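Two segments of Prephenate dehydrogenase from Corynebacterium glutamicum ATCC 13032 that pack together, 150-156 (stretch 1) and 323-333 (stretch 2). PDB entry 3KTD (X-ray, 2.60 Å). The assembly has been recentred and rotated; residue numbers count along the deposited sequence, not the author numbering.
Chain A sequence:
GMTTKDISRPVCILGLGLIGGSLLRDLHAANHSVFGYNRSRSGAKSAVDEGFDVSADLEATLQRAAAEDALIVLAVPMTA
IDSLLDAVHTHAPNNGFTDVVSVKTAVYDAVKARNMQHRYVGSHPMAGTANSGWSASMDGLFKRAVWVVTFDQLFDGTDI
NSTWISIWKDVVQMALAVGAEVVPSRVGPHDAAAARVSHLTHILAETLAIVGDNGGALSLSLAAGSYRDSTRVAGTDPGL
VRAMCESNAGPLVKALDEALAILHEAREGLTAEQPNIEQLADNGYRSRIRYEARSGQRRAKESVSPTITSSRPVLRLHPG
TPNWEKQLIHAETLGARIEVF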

# COMPACT_ATOMS: atom_id res chain seq x y z
N THR A 150 21.20 3.94 17.59
CA THR A 150 21.86 5.23 17.44
C THR A 150 23.27 5.26 18.02
O THR A 150 23.69 4.34 18.72
CB THR A 150 21.03 6.34 18.08
OG1 THR A 150 20.86 6.05 19.48
CG2 THR A 150 19.68 6.45 17.39
N PHE A 151 23.99 6.34 17.70
CA PHE A 151 25.36 6.55 18.14
C PHE A 151 25.76 8.03 18.11
O PHE A 151 26.91 8.36 17.86
CB PHE A 151 26.33 5.72 17.25
CG PHE A 151 26.31 6.11 15.79
CD1 PHE A 151 25.39 5.56 14.91
CD2 PHE A 151 27.24 7.01 15.28
CE1 PHE A 151 25.38 5.91 13.57
CE2 PHE A 151 27.24 7.37 13.93
CZ PHE A 151 26.31 6.82 13.08
N ASP A 152 24.83 8.92 18.42
CA ASP A 152 25.11 10.36 18.33
C ASP A 152 26.22 10.80 19.30
O ASP A 152 27.02 11.68 18.96
CB ASP A 152 23.85 11.20 18.61
CG ASP A 152 22.71 10.87 17.67
OD1 ASP A 152 22.08 9.81 17.85
OD2 ASP A 152 22.44 11.69 16.76
N GLN A 153 26.25 10.18 20.48
CA GLN A 153 27.23 10.52 21.51
C GLN A 153 28.68 10.47 21.02
O GLN A 153 29.53 11.19 21.55
CB GLN A 153 27.08 9.63 22.75
CG GLN A 153 25.85 9.92 23.64
CD GLN A 153 24.59 9.20 23.19
OE1 GLN A 153 24.39 8.96 22.00
NE2 GLN A 153 23.73 8.86 24.14
N LEU A 154 28.96 9.64 20.03
CA LEU A 154 30.30 9.54 19.46
C LEU A 154 30.68 10.71 18.57
O LEU A 154 31.86 10.92 18.37
CB LEU A 154 30.45 8.25 18.64
CG LEU A 154 30.31 6.94 19.43
CD1 LEU A 154 30.37 5.77 18.47
CD2 LEU A 154 31.36 6.82 20.53
N PHE A 155 29.71 11.46 18.04
CA PHE A 155 30.00 12.56 17.09
C PHE A 155 29.44 13.94 17.41
O PHE A 155 29.65 14.87 16.64
CB PHE A 155 29.55 12.16 15.68
CG PHE A 155 30.34 11.04 15.10
CD1 PHE A 155 31.50 11.30 14.38
CD2 PHE A 155 29.95 9.72 15.30
CE1 PHE A 155 32.26 10.26 13.86
CE2 PHE A 155 30.70 8.68 14.78
CZ PHE A 155 31.85 8.95 14.06
N ASP A 156 28.71 14.09 18.51
CA ASP A 156 28.18 15.40 18.89
C ASP A 156 28.94 15.90 20.12
O ASP A 156 29.95 15.31 20.51
CB ASP A 156 26.65 15.33 19.12
CG ASP A 156 26.25 14.55 20.37
OD1 ASP A 156 27.14 13.98 21.06
OD2 ASP A 156 25.03 14.50 20.67
N ASN A 323 39.57 4.27 14.77
CA ASN A 323 38.70 4.78 13.71
C ASN A 323 37.50 3.89 13.38
O ASN A 323 36.91 4.02 12.29
CB ASN A 323 39.52 5.05 12.44
CG ASN A 323 40.85 5.77 12.73
OD1 ASN A 323 41.06 6.30 13.82
ND2 ASN A 323 41.75 5.76 11.76
N TRP A 324 37.11 3.00 14.29
CA TRP A 324 35.96 2.13 14.05
C TRP A 324 34.69 2.97 13.97
O TRP A 324 33.79 2.67 13.18
CB TRP A 324 35.84 1.05 15.13
CG TRP A 324 35.39 1.54 16.49
CD1 TRP A 324 36.19 2.02 17.50
CD2 TRP A 324 34.05 1.56 17.00
NE1 TRP A 324 35.43 2.35 18.59
CE2 TRP A 324 34.12 2.08 18.31
CE3 TRP A 324 32.81 1.20 16.47
CZ2 TRP A 324 32.98 2.26 19.10
CZ3 TRP A 324 31.67 1.38 17.27
CH2 TRP A 324 31.77 1.90 18.57
N GLU A 325 34.63 4.05 14.75
CA GLU A 325 33.49 4.96 14.77
C GLU A 325 33.12 5.42 13.39
O GLU A 325 31.94 5.48 13.07
CB GLU A 325 33.77 6.21 15.62
CG GLU A 325 33.87 5.98 17.13
CD GLU A 325 35.26 5.59 17.60
OE1 GLU A 325 36.24 5.68 16.81
OE2 GLU A 325 35.36 5.19 18.79
N LYS A 326 34.10 5.75 12.56
CA LYS A 326 33.82 6.25 11.21
C LYS A 326 33.04 5.23 10.38
O LYS A 326 32.30 5.60 9.47
CB LYS A 326 35.09 6.72 10.49
CG LYS A 326 35.61 8.08 10.96
N GLN A 327 33.19 3.94 10.71
CA GLN A 327 32.43 2.89 10.03
C GLN A 327 30.93 2.98 10.33
O GLN A 327 30.11 2.52 9.54
CB GLN A 327 32.98 1.49 10.36
CG GLN A 327 34.33 1.20 9.72
CD GLN A 327 34.28 1.27 8.19
OE1 GLN A 327 33.39 0.69 7.56
NE2 GLN A 327 35.22 2.00 7.60
N LEU A 328 30.57 3.56 11.47
CA LEU A 328 29.16 3.78 11.81
C LEU A 328 28.51 4.82 10.89
O LEU A 328 27.36 4.65 10.49
CB LEU A 328 29.02 4.22 13.27
CG LEU A 328 29.28 3.11 14.28
CD1 LEU A 328 29.47 3.67 15.69
CD2 LEU A 328 28.13 2.11 14.23
N ILE A 329 29.25 5.88 10.56
CA ILE A 329 28.77 6.90 9.61
C ILE A 329 28.70 6.31 8.20
O ILE A 329 27.77 6.59 7.43
CB ILE A 329 29.68 8.17 9.60
CG1 ILE A 329 29.60 8.91 10.94
CG2 ILE A 329 29.26 9.12 8.50
CD1 ILE A 329 30.36 10.21 10.95
N HIS A 330 29.69 5.49 7.87
CA HIS A 330 29.75 4.82 6.58
C HIS A 330 28.54 3.89 6.44
O HIS A 330 27.96 3.79 5.37
CB HIS A 330 31.09 4.07 6.45
CG HIS A 330 31.41 3.60 5.06
ND1 HIS A 330 32.22 2.50 4.82
CD2 HIS A 330 31.03 4.06 3.84
CE1 HIS A 330 32.32 2.32 3.51
NE2 HIS A 330 31.61 3.24 2.90
N ALA A 331 28.15 3.24 7.54
CA ALA A 331 26.99 2.36 7.53
C ALA A 331 25.69 3.16 7.40
O ALA A 331 24.75 2.72 6.74
CB ALA A 331 26.96 1.52 8.79
N GLU A 332 25.66 4.32 8.05
CA GLU A 332 24.51 5.21 8.04
C GLU A 332 24.21 5.70 6.62
O GLU A 332 23.06 5.64 6.16
CB GLU A 332 24.77 6.42 8.94
CG GLU A 332 23.60 7.39 9.11
CD GLU A 332 24.06 8.74 9.66
OE1 GLU A 332 24.61 9.55 8.89
OE2 GLU A 332 23.87 9.00 10.87
N THR A 333 25.24 6.17 5.93
CA THR A 333 25.11 6.69 4.57
C THR A 333 24.61 5.61 3.60
O THR A 333 23.84 5.89 2.68
CB THR A 333 26.47 7.19 4.04
OG1 THR A 333 27.09 8.01 5.04
CG2 THR A 333 26.29 7.97 2.73

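The contact between residues 150-156 and the helix of the second stretch is made by shape rather than by polar pairing: no hydrogen bond crosses between the modelled atoms, and the 393 Å² buried, counting both sides, is covered mainly by hydrocarbon. Three side chains of the first stretch, Phe 151, Leu 154 and Phe 155, point toward the helix. They lie on a compact turn, in which Leu 154 N hydrogen-bonds to Phe 151 O (3.2 Å) and Phe 155 N to Asp 152 O (2.9 Å). Asp 152 and Gln 153 have their side chains out of reach of the helix.

On the helix, Glu 325, Leu 328 and Glu 332 point toward the turn, while Ile 329 leaves the backbone sideways and brings its end nearer. Phe 151 has the largest covered area of the contact. Its flat ring lies against the helix at Leu 328, where Leu 328 CB sits over one face, 3.7 Å from the centroid of the Phe 151 ring and 12° off the normal, a CH-pi contact. The ring tip reaches the backbone itself, with Phe 151 CZ 3.5 Å from Leu 328 O, and Phe 151 CE2 approaches Ile 329 CG1 at 4.1 Å. Farther along, Glu 332 OE2 lies 3.9 Å from Phe 151 CZ; both carboxylate oxygens of this buried residue are hydrogen-bonded elsewhere in the structure.

Phe 155 makes a second CH-pi contact. Ile 329, with chi1 m and chi2 t, extends its CD1 over one face of the Phe 155 ring, 3.7 Å from the centroid and 21° off the normal. The slender end of an isoleucine suits this position, since a single methyl can settle on the flat ring. The edge of the same ring meets the backbone at Glu 325, where Phe 155 CZ lies 3.6 Å from Glu 325 O and 3.7 Å from Glu 325 CB.

Leu 154 supplies the bump that fills a hollow formed by Trp 324, Glu 325 and Leu 328. Leu 154 CD1 lies 3.6 Å from Leu 328 CD1, 3.8 Å from Glu 325 CG and 4.1 Å from Trp 324 CH2. One methyl, CD1, thus touches all three walls. Glu 325 contributes its aliphatic portion here, with CG against the methyl, while its carboxylate extends beyond this contact. Leu 328 serves both neighbours: its CB lies over the Phe 151 ring, and its CD1 touches that ring as well as Leu 154.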